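Local atomic coordinates of beta-phosphoglucomutase (Bacteroides vulgatus, PDB entry 3DV9), a protein that probably acts as a beta-phosphoglucomutase of the haloacid dehalogenase superfamily, moving a phosphoryl group on its sugar substrate with the help of bound magnesium. Residues D29-L34 with V129-G134; A61-G66 with N190-V195; T205-T210 with N224-S229. All coordinates share one frame; numbering follows the deposited sequence.

Contact 1: residues D29-L34 with V129-G134; sequences DMDGVL and VVTGSG. With MG (magnesium ion), chain B; PO4 (phosphate ion), chain C.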
ATOM      1  N   ASP A  29      -2.075   2.242  -2.307  1.00 17.79           N
ATOM      2  CA  ASP A  29      -2.002   1.944  -0.900  1.00 18.01           C
ATOM      3  C   ASP A  29      -2.397   3.183  -0.038  1.00 18.65           C
ATOM      4  O   ASP A  29      -2.276   4.337  -0.492  1.00 17.75           O
ATOM      5  CB  ASP A  29      -0.577   1.504  -0.574  1.00 18.86           C
ATOM      6  CG  ASP A  29      -0.400   1.197   0.854  1.00 22.47           C
ATOM      7  OD1 ASP A  29      -1.218   0.404   1.377  1.00 24.48           O
ATOM      8  OD2 ASP A  29       0.521   1.775   1.457  1.00 25.21           O
HETATM    9  N   MSE A  30      -2.894   2.971   1.192  1.00 17.82           N
HETATM   10  CA  MSE A  30      -3.221   4.136   2.032  1.00 18.38           C
HETATM   11  C   MSE A  30      -2.081   4.661   2.944  1.00 17.92           C
HETATM   12  O   MSE A  30      -1.595   5.779   2.803  1.00 19.12           O
HETATM   13  CB  MSE A  30      -4.476   3.881   2.876  1.00 17.79           C
HETATM   14  CG  MSE A  30      -4.924   5.179   3.567  1.00 17.45           C
HETATM   15 SE   MSE A  30      -6.541   4.903   4.578  0.70 21.30          SE
HETATM   16  CE  MSE A  30      -5.775   3.775   5.999  1.00 22.85           C
ATOM     17  N   ASP A  31      -1.684   3.850   3.909  1.00 17.58           N
ATOM     18  CA  ASP A  31      -0.685   4.288   4.896  1.00 17.71           C
ATOM     19  C   ASP A  31       0.692   4.466   4.268  1.00 17.71           C
ATOM     20  O   ASP A  31       1.241   3.536   3.695  1.00 18.16           O
ATOM     21  CB  ASP A  31      -0.613   3.280   6.033  1.00 18.15           C
ATOM     22  CG  ASP A  31      -1.907   3.205   6.819  1.00 20.01           C
ATOM     23  OD1 ASP A  31      -2.399   4.237   7.297  1.00 19.85           O
ATOM     24  OD2 ASP A  31      -2.430   2.084   6.941  1.00 22.57           O
ATOM     25  N   GLY A  32       1.268   5.670   4.433  1.00 16.67           N
ATOM     26  CA  GLY A  32       2.559   5.952   3.835  1.00 17.64           C
ATOM     27  C   GLY A  32       2.512   6.308   2.359  1.00 19.45           C
ATOM     28  O   GLY A  32       3.561   6.455   1.725  1.00 20.39           O
ATOM     29  N   VAL A  33       1.298   6.435   1.796  1.00 17.51           N
ATOM     30  CA  VAL A  33       1.148   6.851   0.379  1.00 17.27           C
ATOM     31  C   VAL A  33       0.163   8.011   0.309  1.00 18.17           C
ATOM     32  O   VAL A  33       0.496   9.103  -0.184  1.00 19.42           O
ATOM     33  CB  VAL A  33       0.685   5.642  -0.497  1.00 17.94           C
ATOM     34  CG1 VAL A  33       0.242   6.118  -1.909  1.00 19.66           C
ATOM     35  CG2 VAL A  33       1.824   4.572  -0.563  1.00 20.21           C
ATOM     36  N   LEU A  34      -1.059   7.767   0.796  1.00 17.85           N
ATOM     37  CA  LEU A  34      -2.086   8.828   0.957  1.00 17.71           C
ATOM     38  C   LEU A  34      -1.927   9.669   2.221  1.00 18.44           C
ATOM     39  O   LEU A  34      -2.033  10.898   2.159  1.00 18.92           O
ATOM     40  CB  LEU A  34      -3.504   8.247   0.831  1.00 17.97           C
ATOM     41  CG  LEU A  34      -3.741   7.497  -0.492  1.00 18.06           C
ATOM     42  CD1 LEU A  34      -5.185   6.986  -0.428  1.00 20.49           C
ATOM     43  CD2 LEU A  34      -3.524   8.404  -1.733  1.00 16.70           C
ATOM     44  N   VAL A 129      -8.505   2.757  -3.423  1.00 19.29           N
ATOM     45  CA  VAL A 129      -7.669   2.590  -2.208  1.00 19.22           C
ATOM     46  C   VAL A 129      -7.628   1.127  -1.843  1.00 18.68           C
ATOM     47  O   VAL A 129      -8.668   0.465  -1.847  1.00 18.11           O
ATOM     48  CB  VAL A 129      -8.208   3.389  -1.008  1.00 21.16           C
ATOM     49  CG1 VAL A 129      -7.267   3.201   0.198  1.00 19.22           C
ATOM     50  CG2 VAL A 129      -8.315   4.812  -1.351  1.00 23.90           C
ATOM     51  N   VAL A 130      -6.424   0.623  -1.530  1.00 17.94           N
ATOM     52  CA  VAL A 130      -6.216  -0.778  -1.119  1.00 18.91           C
ATOM     53  C   VAL A 130      -5.365  -0.842   0.157  1.00 20.55           C
ATOM     54  O   VAL A 130      -4.151  -0.575   0.125  1.00 22.56           O
ATOM     55  CB  VAL A 130      -5.515  -1.584  -2.208  1.00 19.04           C
ATOM     56  CG1 VAL A 130      -5.333  -3.059  -1.732  1.00 15.83           C
ATOM     57  CG2 VAL A 130      -6.261  -1.473  -3.540  1.00 17.92           C
ATOM     58  N   THR A 131      -5.983  -1.209   1.272  1.00 19.14           N
ATOM     59  CA  THR A 131      -5.290  -1.056   2.563  1.00 19.20           C
ATOM     60  C   THR A 131      -5.476  -2.268   3.432  1.00 19.41           C
ATOM     61  O   THR A 131      -6.531  -2.904   3.393  1.00 19.34           O
ATOM     62  CB  THR A 131      -5.709   0.257   3.286  1.00 18.56           C
ATOM     63  OG1 THR A 131      -4.989   0.373   4.519  1.00 18.45           O
ATOM     64  CG2 THR A 131      -7.211   0.271   3.561  1.00 19.06           C
ATOM     65  N   GLY A 132      -4.394  -2.612   4.133  1.00 19.83           N
ATOM     66  CA  GLY A 132      -4.392  -3.660   5.135  1.00 21.54           C
ATOM     67  C   GLY A 132      -4.875  -3.071   6.436  1.00 21.58           C
ATOM     68  O   GLY A 132      -4.944  -3.767   7.451  1.00 22.11           O
ATOM     69  N   SER A 133      -5.214  -1.778   6.395  1.00 22.21           N
ATOM     70  CA  SER A 133      -5.698  -1.070   7.576  1.00 22.69           C
ATOM     71  C   SER A 133      -7.126  -1.485   7.886  1.00 22.48           C
ATOM     72  O   SER A 133      -7.925  -1.718   6.974  1.00 22.67           O
ATOM     73  CB  SER A 133      -5.645   0.447   7.374  1.00 22.44           C
ATOM     74  OG  SER A 133      -5.561   1.128   8.612  1.00 23.08           O
ATOM     75  N   GLY A 134      -7.401  -1.608   9.182  1.00 22.87           N
ATOM     76  CA  GLY A 134      -8.752  -1.722   9.705  1.00 22.75           C
ATOM     77  C   GLY A 134      -8.958  -0.453  10.654  1.00 22.85           C
ATOM     78  O   GLY A 134     -10.289  -0.624  11.301  1.00 22.66           O
TER
HETATM   79 MG    MG B 301       1.816   1.427   3.143  1.00 15.35          MG
HETATM   80  P   PO4 C 302      -1.119  -0.029   4.333  0.60 21.61           P
HETATM   81  O1  PO4 C 302      -2.181   0.897   3.774  0.60 21.89           O
HETATM   82  O2  PO4 C 302       0.254   0.564   4.178  0.60 22.69           O
HETATM   83  O3  PO4 C 302      -1.170  -1.390   3.634  0.60 23.70           O
HETATM   84  O4  PO4 C 302      -1.351  -0.317   5.811  0.60 19.22           O
HETATM   85  O   HOH W   1      -2.768   1.217   3.874  0.40 15.73           O
HETATM   86  O   HOH W   2      -1.954  -1.844   3.634  0.40 21.85           O
HETATM   87  O   HOH W   3       0.511   0.074   4.092  0.40 22.55           O
HETATM   88  O   HOH W   4       2.149  -0.754   2.200  1.00 20.62           O
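Met30, present as selenomethionine, reaches over Thr131 and Ser133 and provides much of the apolar contact. Its CG stands anti to the backbone N (chi1 -171°), and a bend at chi3 brings Met30 CE to 3.6 Å from Ser133 CB. Nearer the backbone, Met30 CB packs on Val129 CG1, while Leu34 CD1 meets the other branch, Val129 CG2, at 3.9 Å.

The polar contacts converge on an anion site. Asp29 OD1 lies 3.3 Å from Val130 O; both are acceptors, and Lys165 joins them, forming a salt bridge with the aspartate and a hydrogen bond to the carbonyl. Thr131 OG1 accepts Ser133 N at 2.9 Å, an ST turn just after strand 126-130. Asp31 N donates either to O1 of a phosphate, probably from the crystallisation liquor, at 3.0 Å or to a water modelled in an overlapping position.

Asp31 O lies 2.3 Å from the magnesium ion, which Asp29 OD2 also binds, while Asp31 OD1 turns to Ser37. Asp29, Asp31 and Val33 fit the DxDx(T/V) signature of the superfamily, whose first aspartate is the usual nucleophile.

Both segments leave the same end of the parallel sheet, from adjacent strands 25-29 and 126-130, with helix 169-178 packed on Asp29 and Val130.

Contact 2: residues A61-G66 with N190-V195; sequences AYMHEG and NAPLGV. With MG (magnesium ion), chain B.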
ATOM      1  N   ALA A  61       8.209  -3.029  12.672  1.00 23.35           N
ATOM      2  CA  ALA A  61       6.840  -2.616  12.280  1.00 23.88           C
ATOM      3  C   ALA A  61       6.776  -2.098  10.839  1.00 22.96           C
ATOM      4  O   ALA A  61       5.842  -2.390  10.105  1.00 24.38           O
ATOM      5  CB  ALA A  61       6.251  -1.568  13.264  1.00 24.83           C
ATOM      6  N   TYR A  62       7.785  -1.306  10.458  1.00 23.14           N
ATOM      7  CA  TYR A  62       7.897  -0.853   9.082  1.00 19.05           C
ATOM      8  C   TYR A  62       8.071  -2.060   8.128  1.00 19.74           C
ATOM      9  O   TYR A  62       7.472  -2.086   7.064  1.00 19.66           O
ATOM     10  CB  TYR A  62       9.007   0.172   8.954  1.00 19.85           C
ATOM     11  CG  TYR A  62       8.586   1.581   9.262  1.00 16.19           C
ATOM     12  CD1 TYR A  62       7.944   2.359   8.290  1.00 16.72           C
ATOM     13  CD2 TYR A  62       8.864   2.167  10.502  1.00 17.54           C
ATOM     14  CE1 TYR A  62       7.590   3.705   8.541  1.00 18.07           C
ATOM     15  CE2 TYR A  62       8.515   3.511  10.758  1.00 16.40           C
ATOM     16  CZ  TYR A  62       7.848   4.256   9.780  1.00 16.80           C
ATOM     17  OH  TYR A  62       7.512   5.596   9.975  1.00 18.51           O
HETATM   18  N   MSE A  63       8.916  -3.028   8.499  1.00 18.62           N
HETATM   19  CA  MSE A  63       9.096  -4.216   7.657  1.00 18.28           C
HETATM   20  C   MSE A  63       7.789  -4.984   7.453  1.00 19.18           C
HETATM   21  O   MSE A  63       7.541  -5.472   6.332  1.00 21.01           O
HETATM   22  CB  MSE A  63      10.178  -5.125   8.240  1.00 16.20           C
HETATM   23  CG  MSE A  63      11.584  -4.484   8.106  1.00 17.67           C
HETATM   24 SE   MSE A  63      12.171  -4.326   6.275  0.70 22.40          SE
HETATM   25  CE  MSE A  63      11.958  -6.171   5.690  1.00 24.15           C
ATOM     26  N   HIS A  64       6.962  -5.033   8.503  1.00 20.16           N
ATOM     27  CA  HIS A  64       5.641  -5.701   8.483  1.00 21.14           C
ATOM     28  C   HIS A  64       4.475  -4.808   7.994  1.00 22.14           C
ATOM     29  O   HIS A  64       3.317  -5.246   7.984  1.00 23.43           O
ATOM     30  CB  HIS A  64       5.296  -6.327   9.844  1.00 21.60           C
ATOM     31  CG  HIS A  64       6.230  -7.424  10.249  1.00 26.33           C
ATOM     32  ND1 HIS A  64       6.481  -8.516   9.447  1.00 29.13           N
ATOM     33  CD2 HIS A  64       6.995  -7.583  11.355  1.00 28.40           C
ATOM     34  CE1 HIS A  64       7.372  -9.293  10.036  1.00 31.15           C
ATOM     35  NE2 HIS A  64       7.682  -8.760  11.206  1.00 31.11           N
ATOM     36  N   GLU A  65       4.786  -3.585   7.537  1.00 21.07           N
ATOM     37  CA  GLU A  65       3.762  -2.686   6.994  1.00 22.25           C
ATOM     38  C   GLU A  65       2.891  -3.397   5.948  1.00 23.32           C
ATOM     39  O   GLU A  65       3.399  -3.969   4.996  1.00 23.30           O
ATOM     40  CB  GLU A  65       4.406  -1.437   6.375  1.00 21.25           C
ATOM     41  CG  GLU A  65       3.368  -0.487   5.801  1.00 21.31           C
ATOM     42  CD  GLU A  65       3.969   0.841   5.361  1.00 21.91           C
ATOM     43  OE1 GLU A  65       5.128   1.163   5.726  1.00 20.58           O
ATOM     44  OE2 GLU A  65       3.260   1.524   4.634  1.00 21.28           O
ATOM     45  N   GLY A  66       1.565  -3.349   6.130  1.00 24.97           N
ATOM     46  CA  GLY A  66       0.634  -4.044   5.260  1.00 26.54           C
ATOM     47  C   GLY A  66       0.135  -5.398   5.719  1.00 27.30           C
ATOM     48  O   GLY A  66      -0.896  -5.884   5.244  1.00 28.43           O
ATOM     49  N   ASN A 190       4.379   1.650  -0.896  1.00 17.41           N
ATOM     50  CA  ASN A 190       5.572   2.225  -0.218  1.00 17.08           C
ATOM     51  C   ASN A 190       6.303   1.212   0.669  1.00 17.89           C
ATOM     52  O   ASN A 190       7.312   1.573   1.265  1.00 18.43           O
ATOM     53  CB  ASN A 190       5.172   3.425   0.659  1.00 16.89           C
ATOM     54  CG  ASN A 190       4.319   2.994   1.847  1.00 18.85           C
ATOM     55  OD1 ASN A 190       3.365   2.244   1.681  1.00 20.57           O
ATOM     56  ND2 ASN A 190       4.715   3.373   3.036  1.00 20.35           N
ATOM     57  N   ALA A 191       5.796  -0.022   0.757  1.00 18.77           N
ATOM     58  CA  ALA A 191       6.364  -1.001   1.695  1.00 18.95           C
ATOM     59  C   ALA A 191       6.721  -2.310   0.975  1.00 18.11           C
ATOM     60  O   ALA A 191       6.092  -2.642  -0.006  1.00 19.11           O
ATOM     61  CB  ALA A 191       5.377  -1.288   2.790  1.00 19.29           C
ATOM     62  N   PRO A 192       7.731  -3.037   1.479  1.00 19.20           N
ATOM     63  CA  PRO A 192       8.162  -4.220   0.750  1.00 18.83           C
ATOM     64  C   PRO A 192       7.029  -5.239   0.614  1.00 18.64           C
ATOM     65  O   PRO A 192       6.880  -5.837  -0.436  1.00 19.30           O
ATOM     66  CB  PRO A 192       9.296  -4.806   1.624  1.00 19.35           C
ATOM     67  CG  PRO A 192       9.159  -4.155   2.934  1.00 21.25           C
ATOM     68  CD  PRO A 192       8.582  -2.780   2.650  1.00 19.39           C
ATOM     69  N   LEU A 193       6.254  -5.487   1.665  1.00 19.50           N
ATOM     70  CA  LEU A 193       5.206  -6.536   1.545  1.00 19.40           C
ATOM     71  C   LEU A 193       4.061  -6.105   0.611  1.00 19.76           C
ATOM     72  O   LEU A 193       3.463  -6.941  -0.074  1.00 19.55           O
ATOM     73  CB  LEU A 193       4.623  -6.902   2.905  1.00 20.61           C
ATOM     74  CG  LEU A 193       5.611  -7.540   3.892  1.00 21.57           C
ATOM     75  CD1 LEU A 193       4.951  -7.675   5.244  1.00 22.79           C
ATOM     76  CD2 LEU A 193       6.126  -8.870   3.391  1.00 23.39           C
ATOM     77  N   GLY A 194       3.832  -4.792   0.540  1.00 19.61           N
ATOM     78  CA  GLY A 194       2.863  -4.179  -0.402  1.00 19.40           C
ATOM     79  C   GLY A 194       3.329  -4.333  -1.851  1.00 19.12           C
ATOM     80  O   GLY A 194       2.552  -4.732  -2.717  1.00 18.42           O
ATOM     81  N   VAL A 195       4.607  -4.039  -2.091  1.00 19.02           N
ATOM     82  CA  VAL A 195       5.211  -4.203  -3.405  1.00 18.17           C
ATOM     83  C   VAL A 195       5.080  -5.680  -3.804  1.00 18.34           C
ATOM     84  O   VAL A 195       4.684  -5.994  -4.912  1.00 18.13           O
ATOM     85  CB  VAL A 195       6.669  -3.743  -3.448  1.00 17.80           C
ATOM     86  CG1 VAL A 195       7.284  -4.100  -4.781  1.00 18.69           C
ATOM     87  CG2 VAL A 195       6.703  -2.189  -3.253  1.00 14.94           C
TER
HETATM   88 MG    MG B 301       1.816   1.427   3.143  1.00 15.35          MG
HETATM   89  O   HOH W   5       6.152  -4.251   4.288  1.00 18.80           O
HETATM   90  O   HOH W   4       2.149  -0.754   2.200  1.00 20.62           O
HETATM   91  O   HOH W   3       0.511   0.074   4.092  0.40 22.55           O
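Glu65 and Asn190 meet on the magnesium ion. Glu65 OE2 binds it at 2.1 Å and Asn190 OD1 at 2.3 Å, and Asp29, the carbonyl of Asp31 and solvent or phosphate oxygens supply the other ligands. Glu65 CG stands anti to the backbone N (chi1 180°) and the chain stays extended beyond it, so that the carboxylate reaches the metal from the loop after helix 58-63.

One direct hydrogen bond links the two side chains: Asn190 ND2 donates to Glu65 OE2 at 2.8 Å, meeting it on the syn side and 20° out of the carboxylate plane. The side chains cross at about a right angle, with carboxylate and amide planes 59° apart. A second polar link is made through water 5, which donates to the carbonyls of Met63 and Glu65 and accepts from Leu193 N, at 2.9 Å, in the first turn of helix 192-200.

Apolar groups close the contact alongside. CB of Ala191, the N-cap residue of that helix, lies 3.6 Å from Glu65 CD and flanks the carboxylate. Leu193 CD1 sits over the backbone where helix 58-63 ends, 3.6 Å from Met63 O. Farther out, Met63 CE, part of a selenomethionine, loosely touches Pro192 CG, and Val217 of helix 215-219 touches both side chains.

With its oxygen on magnesium and its nitrogen on the carboxylate, the amide of Asn190 is fixed in rotation. Glu65 OE2 is gripped by both the cation and an N-H, which probably offsets the crowding of negative oxygens around the ion, and the metal thereby joins the largely helical insertion carrying Glu65 to the core domain carrying Asn190.

Contact 3: residues T205-T210 with N224-S229; sequences TIAVNT and NLLFHS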
ATOM      1  N   THR A 205       3.842  -2.324 -10.825  1.00 18.46           N
ATOM      2  CA  THR A 205       3.913  -1.895  -9.431  1.00 18.71           C
ATOM      3  C   THR A 205       4.953  -0.808  -9.262  1.00 19.52           C
ATOM      4  O   THR A 205       6.135  -1.005  -9.615  1.00 20.11           O
ATOM      5  CB  THR A 205       4.099  -3.115  -8.439  1.00 18.47           C
ATOM      6  OG1 THR A 205       2.920  -3.936  -8.483  1.00 19.27           O
ATOM      7  CG2 THR A 205       4.325  -2.626  -6.970  1.00 20.18           C
ATOM      8  N   ILE A 206       4.523   0.333  -8.714  1.00 18.68           N
ATOM      9  CA  ILE A 206       5.419   1.475  -8.499  1.00 18.49           C
ATOM     10  C   ILE A 206       5.668   1.632  -7.011  1.00 18.09           C
ATOM     11  O   ILE A 206       4.724   1.799  -6.190  1.00 18.28           O
ATOM     12  CB  ILE A 206       4.836   2.790  -9.116  1.00 17.55           C
ATOM     13  CG1 ILE A 206       4.735   2.696 -10.641  1.00 20.29           C
ATOM     14  CG2 ILE A 206       5.652   4.056  -8.621  1.00 19.15           C
ATOM     15  CD1 ILE A 206       3.812   3.778 -11.198  1.00 22.95           C
ATOM     16  N   ALA A 207       6.947   1.589  -6.617  1.00 16.48           N
ATOM     17  CA  ALA A 207       7.304   1.871  -5.233  1.00 18.19           C
ATOM     18  C   ALA A 207       7.571   3.367  -5.055  1.00 17.54           C
ATOM     19  O   ALA A 207       8.179   4.010  -5.897  1.00 20.07           O
ATOM     20  CB  ALA A 207       8.557   1.106  -4.780  1.00 17.98           C
ATOM     21  N   VAL A 208       7.104   3.888  -3.938  1.00 16.68           N
ATOM     22  CA  VAL A 208       7.404   5.278  -3.555  1.00 16.86           C
ATOM     23  C   VAL A 208       7.920   5.171  -2.136  1.00 18.32           C
ATOM     24  O   VAL A 208       7.178   4.777  -1.202  1.00 17.62           O
ATOM     25  CB  VAL A 208       6.113   6.179  -3.602  1.00 17.83           C
ATOM     26  CG1 VAL A 208       6.450   7.629  -3.186  1.00 19.64           C
ATOM     27  CG2 VAL A 208       5.381   6.129  -4.979  1.00 19.16           C
ATOM     28  N   ASN A 209       9.201   5.479  -1.963  1.00 18.03           N
ATOM     29  CA  ASN A 209       9.847   5.260  -0.665  1.00 17.99           C
ATOM     30  C   ASN A 209       9.597   6.445   0.268  1.00 19.40           C
ATOM     31  O   ASN A 209      10.318   7.426   0.214  1.00 21.89           O
ATOM     32  CB  ASN A 209      11.352   4.957  -0.798  1.00 18.71           C
ATOM     33  CG  ASN A 209      11.921   4.419   0.488  1.00 20.38           C
ATOM     34  OD1 ASN A 209      11.232   4.443   1.512  1.00 18.86           O
ATOM     35  ND2 ASN A 209      13.153   3.922   0.455  1.00 19.51           N
ATOM     36  N   THR A 210       8.614   6.326   1.168  1.00 18.45           N
ATOM     37  CA  THR A 210       8.265   7.462   1.999  1.00 18.49           C
ATOM     38  C   THR A 210       8.687   7.212   3.422  1.00 19.17           C
ATOM     39  O   THR A 210       8.328   7.979   4.328  1.00 20.20           O
ATOM     40  CB  THR A 210       6.733   7.678   1.990  1.00 18.48           C
ATOM     41  OG1 THR A 210       6.103   6.511   2.544  1.00 19.49           O
ATOM     42  CG2 THR A 210       6.217   7.935   0.560  1.00 18.08           C
ATOM     43  N   ASN A 224       8.426  -2.249 -10.325  1.00 19.48           N
ATOM     44  CA  ASN A 224       8.751  -1.944 -11.728  1.00 19.12           C
ATOM     45  C   ASN A 224       9.403  -0.585 -11.900  1.00 19.32           C
ATOM     46  O   ASN A 224      10.213  -0.378 -12.812  1.00 19.19           O
ATOM     47  CB  ASN A 224       7.539  -2.095 -12.630  1.00 19.59           C
ATOM     48  CG  ASN A 224       6.972  -3.498 -12.575  1.00 21.73           C
ATOM     49  OD1 ASN A 224       6.082  -3.780 -11.776  1.00 21.34           O
ATOM     50  ND2 ASN A 224       7.528  -4.406 -13.389  1.00 19.59           N
ATOM     51  N   LEU A 225       9.042   0.343 -11.025  1.00 18.44           N
ATOM     52  CA  LEU A 225       9.660   1.651 -10.948  1.00 18.59           C
ATOM     53  C   LEU A 225       9.703   2.076  -9.481  1.00 18.71           C
ATOM     54  O   LEU A 225       8.910   1.600  -8.634  1.00 18.81           O
ATOM     55  CB  LEU A 225       8.857   2.683 -11.750  1.00 19.06           C
ATOM     56  CG  LEU A 225       8.873   2.727 -13.278  1.00 19.38           C
ATOM     57  CD1 LEU A 225       7.895   3.817 -13.758  1.00 20.22           C
ATOM     58  CD2 LEU A 225      10.293   2.987 -13.790  1.00 22.63           C
ATOM     59  N   LEU A 226      10.626   2.979  -9.158  1.00 18.89           N
ATOM     60  CA  LEU A 226      10.721   3.510  -7.807  1.00 18.42           C
ATOM     61  C   LEU A 226      10.831   5.025  -7.875  1.00 18.28           C
ATOM     62  O   LEU A 226      11.660   5.569  -8.645  1.00 19.62           O
ATOM     63  CB  LEU A 226      11.949   2.945  -7.044  1.00 19.42           C
ATOM     64  CG  LEU A 226      11.994   3.363  -5.556  1.00 20.09           C
ATOM     65  CD1 LEU A 226      12.552   2.220  -4.725  1.00 24.01           C
ATOM     66  CD2 LEU A 226      12.827   4.616  -5.452  1.00 22.90           C
ATOM     67  N   PHE A 227      10.009   5.694  -7.076  1.00 17.40           N
ATOM     68  CA  PHE A 227      10.187   7.170  -6.840  1.00 17.72           C
ATOM     69  C   PHE A 227      10.575   7.445  -5.408  1.00 18.26           C
ATOM     70  O   PHE A 227      10.265   6.683  -4.494  1.00 17.86           O
ATOM     71  CB  PHE A 227       8.917   7.925  -7.201  1.00 18.42           C
ATOM     72  CG  PHE A 227       8.540   7.782  -8.653  1.00 18.21           C
ATOM     73  CD1 PHE A 227       9.099   8.623  -9.611  1.00 18.35           C
ATOM     74  CD2 PHE A 227       7.668   6.778  -9.064  1.00 19.42           C
ATOM     75  CE1 PHE A 227       8.811   8.482 -10.955  1.00 19.11           C
ATOM     76  CE2 PHE A 227       7.354   6.627 -10.399  1.00 17.94           C
ATOM     77  CZ  PHE A 227       7.936   7.473 -11.374  1.00 18.91           C
ATOM     78  N   HIS A 228      11.233   8.574  -5.200  1.00 18.51           N
ATOM     79  CA  HIS A 228      11.844   8.846  -3.898  1.00 19.87           C
ATOM     80  C   HIS A 228      10.873   9.486  -2.891  1.00 18.90           C
ATOM     81  O   HIS A 228      11.210   9.634  -1.719  1.00 19.48           O
ATOM     82  CB  HIS A 228      13.094   9.697  -4.137  1.00 20.38           C
ATOM     83  CG  HIS A 228      14.132   8.959  -4.938  1.00 25.28           C
ATOM     84  ND1 HIS A 228      14.738   7.805  -4.489  1.00 27.97           N
ATOM     85  CD2 HIS A 228      14.588   9.152  -6.199  1.00 29.27           C
ATOM     86  CE1 HIS A 228      15.575   7.357  -5.410  1.00 29.79           C
ATOM     87  NE2 HIS A 228      15.508   8.159  -6.458  1.00 29.73           N
ATOM     88  N   SER A 229       9.702   9.925  -3.371  1.00 18.76           N
ATOM     89  CA  SER A 229       8.727  10.629  -2.521  1.00 18.09           C
ATOM     90  C   SER A 229       7.416  10.756  -3.298  1.00 17.24           C
ATOM     91  O   SER A 229       7.409  10.661  -4.541  1.00 16.67           O
ATOM     92  CB  SER A 229       9.216  12.062  -2.189  1.00 18.60           C
ATOM     93  OG  SER A 229       9.225  12.886  -3.351  1.00 18.16           O
TER
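Ile206 CG2, anti to its backbone N, meets the edge of the Phe227 ring in the plane of the ring, 3.4 Å from CD2. The two side chains share a sheet face with Leu225 and Val208. There Ile206 CG1 also lies near Leu225 CB, and helix 230-244 covers Ile206, Val208 and Phe227. On the opposite face Ala207 CB faces Leu226 CD1 at 4.1 Å, with helix 215-219 touching both residues. Beyond the ring, Val208 CG1 presses on the backbone carbon of Ser229 at 3.3 Å, just where the chain enters helix 230-244.

Segments 205-208 and 225-227 run parallel, 24° apart in direction; they belong to the beta-alpha-beta unit formed by strand 204-208, helix 215-219 and strand 225-227. The last of these is the outermost strand on its side of the Rossmann-like sheet of the superfamily. Ala207 N donates to Leu225 O, and Ala207 O accepts Phe227 N at 2.8 Å. Asn209 N then donates to Phe227 O, continuing the pairing past the end of strand 204-208.

At the other end Asn224 grips Thr205 twice. Its backbone N donates to Thr205 O at 2.7 Å, and its side-chain OD1 accepts Thr205 N at 2.8 Å in a nearly straight bond (168° at the hydrogen). An alanine here would lose the OD1 acceptor and would probably leave Thr205 N without its mate at the start of the pairing. At the far polar edge Asn209 ND2 turns to Asp215, and Ser229 OG caps helix 230-244 by accepting from Asp232 N.

From the N terminus, residues 29-34 leave strand 25-29 and residues 61-66 follow within the largely helical insertion. Contact 1 closes a long loop when the chain returns through strand 126-130; contact 2, opened inside that loop, closes only at 190-195, after strand 185-189, so the two cross. They meet on the shared magnesium ion, joining three neighbouring core strands to the insertion. Contact 3 comes afterwards in series, closing a short loop around helix 215-219 and adding the last strand. Helix 192-200 leads from contact 2 into strand 204-208, and Thr210 OG1 probably hydrogen-bonds Gly32 O, tying contact 3 back to the loop of contact 1.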